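Local coordinates for protein binary enterotoxin of Clostridium perfringens component a (Clostridium perfringens, PDB 5WTZ) that probably transfers ADP-ribose from NAD+ to actin as the enzymatic component of a binary enterotoxin, at residues 258-263 with 273-278; 367-372 with 389-394. All blocks are in the same frame, centred on the assembly; numbering follows the deposited sequence.

Contact 1. Residues 258-263 with 273-278. With NAD (nicotinamide-adenine-dinucleotide), chain B.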
ATOM      1  N   ASN A 258      18.792 -18.801  -6.323  1.00 16.41           N
ATOM      2  CA  ASN A 258      17.633 -18.827  -5.438  1.00 18.63           C
ATOM      3  C   ASN A 258      17.111 -20.265  -5.279  1.00 23.95           C
ATOM      4  O   ASN A 258      16.663 -20.633  -4.202  1.00 20.98           O
ATOM      5  CB  ASN A 258      16.547 -17.852  -5.929  1.00 16.75           C
ATOM      6  CG  ASN A 258      16.883 -16.390  -5.584  1.00 19.65           C
ATOM      7  OD1 ASN A 258      17.636 -16.112  -4.641  1.00 20.00           O
ATOM      8  ND2 ASN A 258      16.313 -15.454  -6.335  1.00 19.09           N
ATOM      9  N   LYS A 259      17.226 -21.090  -6.317  1.00 19.80           N
ATOM     10  CA  LYS A 259      16.903 -22.519  -6.186  1.00 21.20           C
ATOM     11  C   LYS A 259      17.740 -23.206  -5.099  1.00 23.21           C
ATOM     12  O   LYS A 259      17.225 -23.992  -4.301  1.00 28.38           O
ATOM     13  CB  LYS A 259      17.106 -23.255  -7.506  1.00 27.61           C
ATOM     14  CG  LYS A 259      15.896 -23.307  -8.432  1.00 31.00           C
ATOM     15  CD  LYS A 259      16.271 -24.068  -9.713  1.00 30.89           C
ATOM     16  CE  LYS A 259      15.130 -24.150 -10.722  1.00 31.54           C
ATOM     17  NZ  LYS A 259      15.459 -25.158 -11.783  1.00 36.28           N
ATOM     18  N   TYR A 260      19.035 -22.921  -5.081  1.00 23.17           N
ATOM     19  CA  TYR A 260      19.925 -23.515  -4.102  1.00 27.36           C
ATOM     20  C   TYR A 260      19.601 -23.032  -2.692  1.00 30.04           C
ATOM     21  O   TYR A 260      19.587 -23.813  -1.743  1.00 24.53           O
ATOM     22  CB  TYR A 260      21.373 -23.192  -4.430  1.00 27.77           C
ATOM     23  CG  TYR A 260      22.322 -23.775  -3.423  1.00 30.03           C
ATOM     24  CD1 TYR A 260      22.648 -25.122  -3.455  1.00 28.91           C
ATOM     25  CD2 TYR A 260      22.869 -22.986  -2.416  1.00 34.44           C
ATOM     26  CE1 TYR A 260      23.511 -25.668  -2.524  1.00 31.30           C
ATOM     27  CE2 TYR A 260      23.728 -23.522  -1.479  1.00 35.88           C
ATOM     28  CZ  TYR A 260      24.046 -24.863  -1.541  1.00 35.10           C
ATOM     29  OH  TYR A 260      24.897 -25.406  -0.614  1.00 42.16           O
ATOM     30  N   LEU A 261      19.365 -21.733  -2.559  1.00 23.23           N
ATOM     31  CA  LEU A 261      19.014 -21.156  -1.266  1.00 30.67           C
ATOM     32  C   LEU A 261      17.704 -21.740  -0.742  1.00 26.00           C
ATOM     33  O   LEU A 261      17.541 -21.935   0.461  1.00 27.34           O
ATOM     34  CB  LEU A 261      18.907 -19.629  -1.364  1.00 21.53           C
ATOM     35  CG  LEU A 261      20.207 -18.815  -1.321  1.00 20.73           C
ATOM     36  CD1 LEU A 261      19.943 -17.347  -1.566  1.00 22.39           C
ATOM     37  CD2 LEU A 261      20.944 -19.000  -0.000  1.00 19.62           C
ATOM     38  N   LEU A 262      16.779 -22.041  -1.646  1.00 20.44           N
ATOM     39  CA  LEU A 262      15.464 -22.495  -1.212  1.00 22.76           C
ATOM     40  C   LEU A 262      15.506 -23.928  -0.672  1.00 30.42           C
ATOM     41  O   LEU A 262      14.928 -24.207   0.382  1.00 31.18           O
ATOM     42  CB  LEU A 262      14.452 -22.378  -2.353  1.00 20.84           C
ATOM     43  CG  LEU A 262      13.026 -22.804  -2.003  1.00 27.45           C
ATOM     44  CD1 LEU A 262      12.395 -21.891  -0.928  1.00 22.62           C
ATOM     45  CD2 LEU A 262      12.178 -22.844  -3.261  1.00 31.30           C
ATOM     46  N   ASP A 263      16.198 -24.830  -1.363  1.00 33.83           N
ATOM     47  CA  ASP A 263      16.217 -26.233  -0.944  1.00 36.81           C
ATOM     48  C   ASP A 263      17.473 -27.003  -1.350  1.00 31.24           C
ATOM     49  O   ASP A 263      17.457 -28.232  -1.422  1.00 34.68           O
ATOM     50  CB  ASP A 263      14.986 -26.952  -1.501  1.00 45.15           C
ATOM     51  CG  ASP A 263      14.893 -26.862  -3.009  1.00 50.41           C
ATOM     52  OD1 ASP A 263      15.887 -26.456  -3.644  1.00 49.95           O
ATOM     53  OD2 ASP A 263      13.824 -27.188  -3.563  1.00 52.30           O
ATOM     54  N   GLU A 273      30.383 -25.280  -3.795  1.00 52.03           N
ATOM     55  CA  GLU A 273      31.332 -24.195  -3.532  1.00 52.36           C
ATOM     56  C   GLU A 273      31.132 -22.998  -4.463  1.00 41.74           C
ATOM     57  O   GLU A 273      31.183 -21.849  -4.023  1.00 41.42           O
ATOM     58  CB  GLU A 273      32.782 -24.694  -3.631  1.00 57.94           C
ATOM     59  CG  GLU A 273      32.970 -26.172  -3.327  1.00 73.52           C
ATOM     60  CD  GLU A 273      32.768 -27.058  -4.545  1.00 86.66           C
ATOM     61  OE1 GLU A 273      33.345 -26.745  -5.610  1.00 94.07           O
ATOM     62  OE2 GLU A 273      32.031 -28.062  -4.437  1.00 88.13           O
ATOM     63  N   ASP A 274      30.893 -23.259  -5.743  1.00 32.13           N
ATOM     64  CA  ASP A 274      30.671 -22.165  -6.686  1.00 35.76           C
ATOM     65  C   ASP A 274      29.399 -21.393  -6.354  1.00 38.44           C
ATOM     66  O   ASP A 274      29.361 -20.166  -6.458  1.00 37.08           O
ATOM     67  CB  ASP A 274      30.606 -22.692  -8.117  1.00 41.10           C
ATOM     68  CG  ASP A 274      31.966 -23.100  -8.646  1.00 51.74           C
ATOM     69  OD1 ASP A 274      32.816 -22.213  -8.888  1.00 45.74           O
ATOM     70  OD2 ASP A 274      32.186 -24.314  -8.809  1.00 61.09           O
ATOM     71  N   LEU A 275      28.359 -22.116  -5.955  1.00 37.06           N
ATOM     72  CA  LEU A 275      27.107 -21.483  -5.561  1.00 35.91           C
ATOM     73  C   LEU A 275      27.266 -20.708  -4.263  1.00 36.19           C
ATOM     74  O   LEU A 275      26.799 -19.574  -4.156  1.00 39.41           O
ATOM     75  CB  LEU A 275      25.995 -22.520  -5.409  1.00 38.52           C
ATOM     76  CG  LEU A 275      25.338 -23.032  -6.689  1.00 38.13           C
ATOM     77  CD1 LEU A 275      24.723 -24.399  -6.438  1.00 43.87           C
ATOM     78  CD2 LEU A 275      24.290 -22.054  -7.188  1.00 36.72           C
ATOM     79  N   GLU A 276      27.914 -21.322  -3.275  1.00 32.13           N
ATOM     80  CA  GLU A 276      28.155 -20.646  -1.998  1.00 36.19           C
ATOM     81  C   GLU A 276      28.965 -19.356  -2.171  1.00 32.03           C
ATOM     82  O   GLU A 276      28.667 -18.352  -1.534  1.00 31.50           O
ATOM     83  CB  GLU A 276      28.873 -21.575  -1.010  1.00 41.58           C
ATOM     84  CG  GLU A 276      28.122 -22.849  -0.643  1.00 50.98           C
ATOM     85  CD  GLU A 276      26.895 -22.613   0.219  1.00 63.55           C
ATOM     86  OE1 GLU A 276      26.524 -21.442   0.456  1.00 72.13           O
ATOM     87  OE2 GLU A 276      26.295 -23.614   0.670  1.00 66.61           O
ATOM     88  N   GLU A 277      29.985 -19.392  -3.021  1.00 33.26           N
ATOM     89  CA  GLU A 277      30.835 -18.222  -3.253  1.00 31.26           C
ATOM     90  C   GLU A 277      30.000 -17.080  -3.806  1.00 30.56           C
ATOM     91  O   GLU A 277      30.137 -15.932  -3.386  1.00 26.85           O
ATOM     92  CB  GLU A 277      31.987 -18.535  -4.227  1.00 33.29           C
ATOM     93  CG  GLU A 277      32.976 -17.359  -4.380  1.00 41.62           C
ATOM     94  CD  GLU A 277      33.623 -17.264  -5.767  1.00 59.34           C
ATOM     95  OE1 GLU A 277      33.409 -18.169  -6.602  1.00 66.24           O
ATOM     96  OE2 GLU A 277      34.347 -16.275  -6.026  1.00 56.59           O
ATOM     97  N   LYS A 278      29.139 -17.399  -4.765  1.00 29.66           N
ATOM     98  CA  LYS A 278      28.289 -16.382  -5.358  1.00 25.57           C
ATOM     99  C   LYS A 278      27.336 -15.811  -4.315  1.00 21.80           C
ATOM    100  O   LYS A 278      27.149 -14.593  -4.225  1.00 20.27           O
ATOM    101  CB  LYS A 278      27.502 -16.953  -6.534  1.00 30.81           C
ATOM    102  CG  LYS A 278      28.375 -17.415  -7.685  1.00 37.54           C
ATOM    103  CD  LYS A 278      27.737 -17.100  -9.026  1.00 41.82           C
ATOM    104  CE  LYS A 278      28.347 -17.959 -10.128  1.00 43.94           C
ATOM    105  NZ  LYS A 278      27.816 -19.356 -10.068  1.00 47.84           N
TER
HETATM  106  PA  NAD B 501      13.156 -15.680  -8.514  1.00 19.16           P
HETATM  107  O1A NAD B 501      14.432 -16.484  -8.433  1.00 18.97           O
HETATM  108  O2A NAD B 501      12.722 -14.833  -7.356  1.00 18.76           O
HETATM  109  O5B NAD B 501      11.918 -16.654  -8.859  1.00 18.14           O
HETATM  110  C5B NAD B 501      12.022 -17.768  -9.753  1.00 20.95           C
HETATM  111  C4B NAD B 501      10.966 -18.796  -9.395  1.00 17.88           C
HETATM  112  O4B NAD B 501      11.247 -19.274  -8.073  1.00 21.45           O
HETATM  113  C3B NAD B 501       9.563 -18.196  -9.380  1.00 21.90           C
HETATM  114  O3B NAD B 501       8.643 -19.176  -9.889  1.00 22.57           O
HETATM  115  C2B NAD B 501       9.311 -17.937  -7.901  1.00 15.18           C
HETATM  116  O2B NAD B 501       7.924 -18.006  -7.557  1.00 18.54           O
HETATM  117  C1B NAD B 501      10.130 -19.024  -7.213  1.00 18.54           C
HETATM  118  N9A NAD B 501      10.606 -18.523  -5.908  1.00 19.65           N
HETATM  119  C8A NAD B 501      11.354 -17.426  -5.688  1.00 15.96           C
HETATM  120  N7A NAD B 501      11.589 -17.267  -4.355  1.00 17.47           N
HETATM  121  C5A NAD B 501      10.961 -18.266  -3.724  1.00 16.53           C
HETATM  122  C6A NAD B 501      10.794 -18.700  -2.322  1.00 22.03           C
HETATM  123  N6A NAD B 501      11.361 -17.995  -1.317  1.00 18.37           N
HETATM  124  N1A NAD B 501      10.041 -19.801  -2.083  1.00 21.59           N
HETATM  125  C2A NAD B 501       9.480 -20.509  -3.079  1.00 21.49           C
HETATM  126  N3A NAD B 501       9.605 -20.179  -4.379  1.00 21.48           N
HETATM  127  C4A NAD B 501      10.310 -19.082  -4.744  1.00 19.40           C
HETATM  128  O3  NAD B 501      13.302 -14.733  -9.801  1.00 14.62           O
HETATM  129  PN  NAD B 501      12.168 -13.917 -10.596  1.00 19.54           P
HETATM  130  O1N NAD B 501      11.631 -12.845  -9.672  1.00 19.82           O
HETATM  131  O2N NAD B 501      11.246 -14.910 -11.263  1.00 23.28           O
HETATM  132  O5D NAD B 501      13.093 -13.261 -11.737  1.00 23.26           O
HETATM  133  C5D NAD B 501      14.252 -12.492 -11.417  1.00 20.76           C
HETATM  134  C4D NAD B 501      14.687 -11.720 -12.650  1.00 18.89           C
HETATM  135  O4D NAD B 501      13.783 -10.636 -12.873  1.00 16.47           O
HETATM  136  C3D NAD B 501      16.034 -11.068 -12.411  1.00 22.65           C
HETATM  137  O3D NAD B 501      16.631 -10.821 -13.697  1.00 21.40           O
HETATM  138  C2D NAD B 501      15.670  -9.753 -11.756  1.00 17.38           C
HETATM  139  O2D NAD B 501      16.664  -8.751 -11.995  1.00 18.19           O
HETATM  140  C1D NAD B 501      14.315  -9.412 -12.381  1.00 17.97           C
HETATM  141  N1N NAD B 501      13.355  -8.811 -11.433  1.00 21.27           N
HETATM  142  C2N NAD B 501      12.202  -9.437 -11.122  1.00 20.74           C
HETATM  143  C3N NAD B 501      11.299  -8.856 -10.224  1.00 18.30           C
HETATM  144  C7N NAD B 501      10.001  -9.525  -9.863  1.00 16.65           C
HETATM  145  O7N NAD B 501       9.861 -10.753  -9.918  1.00 20.03           O
HETATM  146  N7N NAD B 501       9.012  -8.717  -9.517  1.00 15.46           N
HETATM  147  C4N NAD B 501      11.567  -7.618  -9.652  1.00 16.78           C
HETATM  148  C5N NAD B 501      12.760  -6.996  -9.986  1.00 25.33           C
HETATM  149  C6N NAD B 501      13.633  -7.619 -10.881  1.00 25.23           C

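Contact 2. Residues 367-372 with 389-394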
ATOM      1  N   GLY A 367      17.270   0.688   7.282  1.00 19.48           N
ATOM      2  CA  GLY A 367      18.192  -0.230   7.935  1.00 18.53           C
ATOM      3  C   GLY A 367      18.255  -1.632   7.355  1.00 19.11           C
ATOM      4  O   GLY A 367      19.130  -2.425   7.734  1.00 19.98           O
ATOM      5  N   SER A 368      17.342  -1.945   6.442  1.00 17.56           N
ATOM      6  CA  SER A 368      17.338  -3.240   5.748  1.00 13.98           C
ATOM      7  C   SER A 368      18.600  -3.470   4.900  1.00 14.38           C
ATOM      8  O   SER A 368      19.097  -2.561   4.231  1.00 13.32           O
ATOM      9  CB  SER A 368      16.090  -3.359   4.863  1.00 13.91           C
ATOM     10  OG  SER A 368      14.920  -3.247   5.654  1.00 15.17           O
ATOM     11  N   ASN A 369      19.105  -4.694   4.899  1.00 14.70           N
ATOM     12  CA  ASN A 369      20.236  -5.017   4.032  1.00 18.60           C
ATOM     13  C   ASN A 369      19.734  -5.298   2.619  1.00 20.35           C
ATOM     14  O   ASN A 369      19.358  -6.430   2.287  1.00 16.83           O
ATOM     15  CB  ASN A 369      21.041  -6.205   4.589  1.00 17.74           C
ATOM     16  CG  ASN A 369      21.700  -5.880   5.915  1.00 15.24           C
ATOM     17  OD1 ASN A 369      22.091  -4.738   6.146  1.00 16.25           O
ATOM     18  ND2 ASN A 369      21.821  -6.876   6.796  1.00 14.63           N
ATOM     19  N   ALA A 370      19.721  -4.244   1.803  1.00 14.80           N
ATOM     20  CA  ALA A 370      19.176  -4.259   0.449  1.00 13.61           C
ATOM     21  C   ALA A 370      19.842  -3.150  -0.337  1.00 13.12           C
ATOM     22  O   ALA A 370      20.339  -2.182   0.266  1.00 19.34           O
ATOM     23  CB  ALA A 370      17.625  -4.062   0.456  1.00 11.37           C
ATOM     24  N   ALA A 371      19.886  -3.276  -1.662  1.00 13.67           N
ATOM     25  CA  ALA A 371      20.491  -2.234  -2.494  1.00 17.53           C
ATOM     26  C   ALA A 371      19.680  -1.972  -3.758  1.00 18.61           C
ATOM     27  O   ALA A 371      19.042  -2.885  -4.299  1.00 16.63           O
ATOM     28  CB  ALA A 371      21.934  -2.601  -2.861  1.00 16.69           C
ATOM     29  N   TYR A 372      19.692  -0.718  -4.216  1.00 17.91           N
ATOM     30  CA  TYR A 372      19.143  -0.364  -5.520  1.00 20.64           C
ATOM     31  C   TYR A 372      20.187  -0.747  -6.552  1.00 17.89           C
ATOM     32  O   TYR A 372      21.096   0.032  -6.861  1.00 20.70           O
ATOM     33  CB  TYR A 372      18.823   1.128  -5.606  1.00 19.47           C
ATOM     34  CG  TYR A 372      18.083   1.555  -6.859  1.00 18.13           C
ATOM     35  CD1 TYR A 372      18.759   1.831  -8.046  1.00 22.37           C
ATOM     36  CD2 TYR A 372      16.711   1.725  -6.833  1.00 16.81           C
ATOM     37  CE1 TYR A 372      18.071   2.245  -9.192  1.00 25.24           C
ATOM     38  CE2 TYR A 372      16.022   2.140  -7.962  1.00 21.96           C
ATOM     39  CZ  TYR A 372      16.698   2.396  -9.129  1.00 25.29           C
ATOM     40  OH  TYR A 372      15.973   2.806 -10.227  1.00 27.36           O
ATOM     41  N   HIS A 389      19.229 -12.402   1.544  1.00 20.02           N
ATOM     42  CA  HIS A 389      18.509 -13.614   1.919  1.00 24.32           C
ATOM     43  C   HIS A 389      18.267 -13.667   3.431  1.00 24.72           C
ATOM     44  O   HIS A 389      18.991 -13.040   4.208  1.00 20.37           O
ATOM     45  CB  HIS A 389      19.280 -14.849   1.455  1.00 20.26           C
ATOM     46  CG  HIS A 389      20.593 -15.040   2.145  1.00 20.24           C
ATOM     47  ND1 HIS A 389      20.803 -16.018   3.088  1.00 31.09           N
ATOM     48  CD2 HIS A 389      21.768 -14.377   2.018  1.00 26.12           C
ATOM     49  CE1 HIS A 389      22.055 -15.956   3.515  1.00 33.00           C
ATOM     50  NE2 HIS A 389      22.660 -14.970   2.883  1.00 25.61           N
ATOM     51  N   GLY A 390      17.236 -14.398   3.847  1.00 21.55           N
ATOM     52  CA  GLY A 390      17.074 -14.720   5.252  1.00 22.99           C
ATOM     53  C   GLY A 390      16.228 -13.762   6.069  1.00 18.70           C
ATOM     54  O   GLY A 390      16.260 -13.815   7.294  1.00 21.28           O
ATOM     55  N   TYR A 391      15.490 -12.878   5.409  1.00 21.48           N
ATOM     56  CA  TYR A 391      14.507 -12.040   6.110  1.00 19.53           C
ATOM     57  C   TYR A 391      13.182 -12.774   6.126  1.00 19.44           C
ATOM     58  O   TYR A 391      13.119 -13.937   5.739  1.00 21.26           O
ATOM     59  CB  TYR A 391      14.347 -10.680   5.429  1.00 19.49           C
ATOM     60  CG  TYR A 391      15.443  -9.654   5.724  1.00 19.61           C
ATOM     61  CD1 TYR A 391      15.546  -9.041   6.979  1.00 21.49           C
ATOM     62  CD2 TYR A 391      16.330  -9.263   4.726  1.00 16.88           C
ATOM     63  CE1 TYR A 391      16.540  -8.082   7.240  1.00 16.60           C
ATOM     64  CE2 TYR A 391      17.331  -8.316   4.973  1.00 15.06           C
ATOM     65  CZ  TYR A 391      17.421  -7.722   6.225  1.00 22.05           C
ATOM     66  OH  TYR A 391      18.406  -6.780   6.446  1.00 20.55           O
ATOM     67  N   SER A 392      12.128 -12.089   6.564  1.00 20.04           N
ATOM     68  CA  SER A 392      10.773 -12.645   6.577  1.00 22.99           C
ATOM     69  C   SER A 392       9.756 -11.610   6.126  1.00 21.85           C
ATOM     70  O   SER A 392      10.002 -10.408   6.225  1.00 21.89           O
ATOM     71  CB  SER A 392      10.391 -13.143   7.971  1.00 23.21           C
ATOM     72  OG  SER A 392      11.303 -14.115   8.447  1.00 22.63           O
ATOM     73  N   TYR A 393       8.618 -12.086   5.634  1.00 16.86           N
ATOM     74  CA  TYR A 393       7.466 -11.237   5.354  1.00 17.06           C
ATOM     75  C   TYR A 393       6.471 -11.342   6.492  1.00 16.67           C
ATOM     76  O   TYR A 393       6.098 -12.451   6.878  1.00 20.22           O
ATOM     77  CB  TYR A 393       6.738 -11.661   4.084  1.00 15.27           C
ATOM     78  CG  TYR A 393       7.484 -11.607   2.782  1.00 16.27           C
ATOM     79  CD1 TYR A 393       8.284 -10.520   2.433  1.00 18.31           C
ATOM     80  CD2 TYR A 393       7.348 -12.643   1.873  1.00 18.49           C
ATOM     81  CE1 TYR A 393       8.933 -10.487   1.202  1.00 16.05           C
ATOM     82  CE2 TYR A 393       7.984 -12.620   0.658  1.00 19.99           C
ATOM     83  CZ  TYR A 393       8.772 -11.546   0.323  1.00 16.91           C
ATOM     84  OH  TYR A 393       9.368 -11.548  -0.903  1.00 18.60           O
ATOM     85  N   LYS A 394       6.041 -10.207   7.037  1.00 15.20           N
ATOM     86  CA  LYS A 394       4.885 -10.191   7.916  1.00 15.42           C
ATOM     87  C   LYS A 394       3.702  -9.756   7.045  1.00 17.10           C
ATOM     88  O   LYS A 394       3.699  -8.644   6.502  1.00 17.31           O
ATOM     89  CB  LYS A 394       5.110  -9.254   9.111  1.00 14.54           C
ATOM     90  CG  LYS A 394       3.880  -9.024   9.991  1.00 15.04           C
ATOM     91  CD  LYS A 394       4.210  -8.145  11.202  1.00 17.58           C
ATOM     92  CE  LYS A 394       4.506  -6.690  10.801  1.00 20.39           C
ATOM     93  NZ  LYS A 394       3.261  -5.896  10.533  1.00 18.96           N
TER

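Contact 1. Residues 258-263 with 273-278
A helix-loop-helix unit flanks the NAD pocket, and its two helices meet where Tyr-260, on helix 240-263, reaches Leu-275 and Glu-276 on helix 272-286. With CG anti to the backbone N (chi1 179°), the tyrosine side chain extends straight out towards the second helix, and its two ends do different work. Near its root, atom CD1 of the Tyr-260 ring packs 3.7 Å from CD1 of Leu-275, while CB of the leucine sits over one ring face. A branched aliphatic residue suits this buried place, because CD1 lies against the ring and both methyls come near Tyr-260 CB. At the far end, Tyr-260 OH donates a hydrogen bond of 2.6 Å to Glu-276 OE2. The glutamate chain bends at chi2, bringing its carboxylate to the rim of the phenol; the two planes are nearly perpendicular, and the hydroxyl approaches OE2 from above the carboxylate plane, 46° out of it. Tyrosine thus combines an apolar ring for the seam with a donor for the acid at its border. Ile-279 and Ile-266 also touch the tyrosine side chain.

Around the first helix from Tyr-260, other side chains face the cofactor. Asn-258 ND2 gives a nearly straight hydrogen bond, 3.0 Å and 171°, to the phosphate oxygen O1A of NAD, and the same amide nitrogen is bonded to Tyr-249 OH. One turn on, Leu-262 places CD1 3.4 Å from N1A of the adenine and CD2 3.6 Å from C2A, an apolar seat for the base. Helix 240-263 is therefore two-sided, holding dinucleotide on one flank and a neighbouring helix on another, within the helical part that accompanies the ADP-ribosyltransferase sheet in VIP2-type toxins.

Contact 2. Residues 367-372 with 389-394
Two loop-to-strand junctions of the ADP-ribosyltransferase domain are joined by the phenol of Tyr-391, which reaches the backbone of Ser-368 and Asn-369. The distance is bridged almost wholly by the tyrosine side chain, since CA of Ser-368 and CA of Tyr-391 stand 9.3 Å apart. Tyr-391 holds CG beside its backbone N and anti to its carbonyl carbon (chi1 -79°), which sends the ring across to the other segment with the hydroxyl leading. There the OH oxygen accepts a hydrogen bond from Asn-369 N at 2.7 Å, with an N-H...O angle of 166°. The amide nitrogen lies oblique to the ring.

Asn-369 has the same kind of first torsion, with CG beside the backbone N, keeping its own side chain close to the amide that is being used. Hence CB lies 3.3 Å from Tyr-391 OH, and the side-chain amide plane is turned 52° from the ring. ND2 comes within 3.4 Å of that hydroxyl, yet its angle is poor and this is no hydrogen bond. The polar commitment of the side chain is elsewhere: OD1 accepts from Lys-290 NZ, which also bonds Gly-367 O. Ser-368 CB approaches the hydroxyl at 4.4 Å, while its OG bonds Pro-365 O, and Leu-420 touches both Ser-368 and Tyr-391.

Glycine suits position 390, whose positive phi would press a CB against the preceding carbonyl; with Tyr-391 it faces Val-337 in a G1 beta bulge leading into the long strand. A tyrosine as the second bulge residue supplies both the length and the oxygen needed at the other side. Chemically, then, a phenol oxygen serves as acceptor for a backbone N-H in the loop just before strand 370-372, without the two backbones having to pair.

Reading from the N terminus, contact 1 comes first: helix 240-263 runs into a short connection, and helix 272-286 turns back to close it. Contact 2 opens only afterwards, so the two lie in series, neither enclosing nor crossing the other. Its loop runs from residues 368-369 through strands 370-372 and 384-387, the latter beginning with the NAD-binding Glu-384, to the beginning of the 391-403 strand region, linking the three-stranded and five-stranded sheets. Although their centres are about 18 Å apart, the contacts touch where Leu-261 CD1 packs 4.0 Å from His-389 CB; Phe-340, next to NAD-binding Thr-339, touches both residues. Helix 240-263 and the loop before strand 391-403 thereby meet near the cofactor.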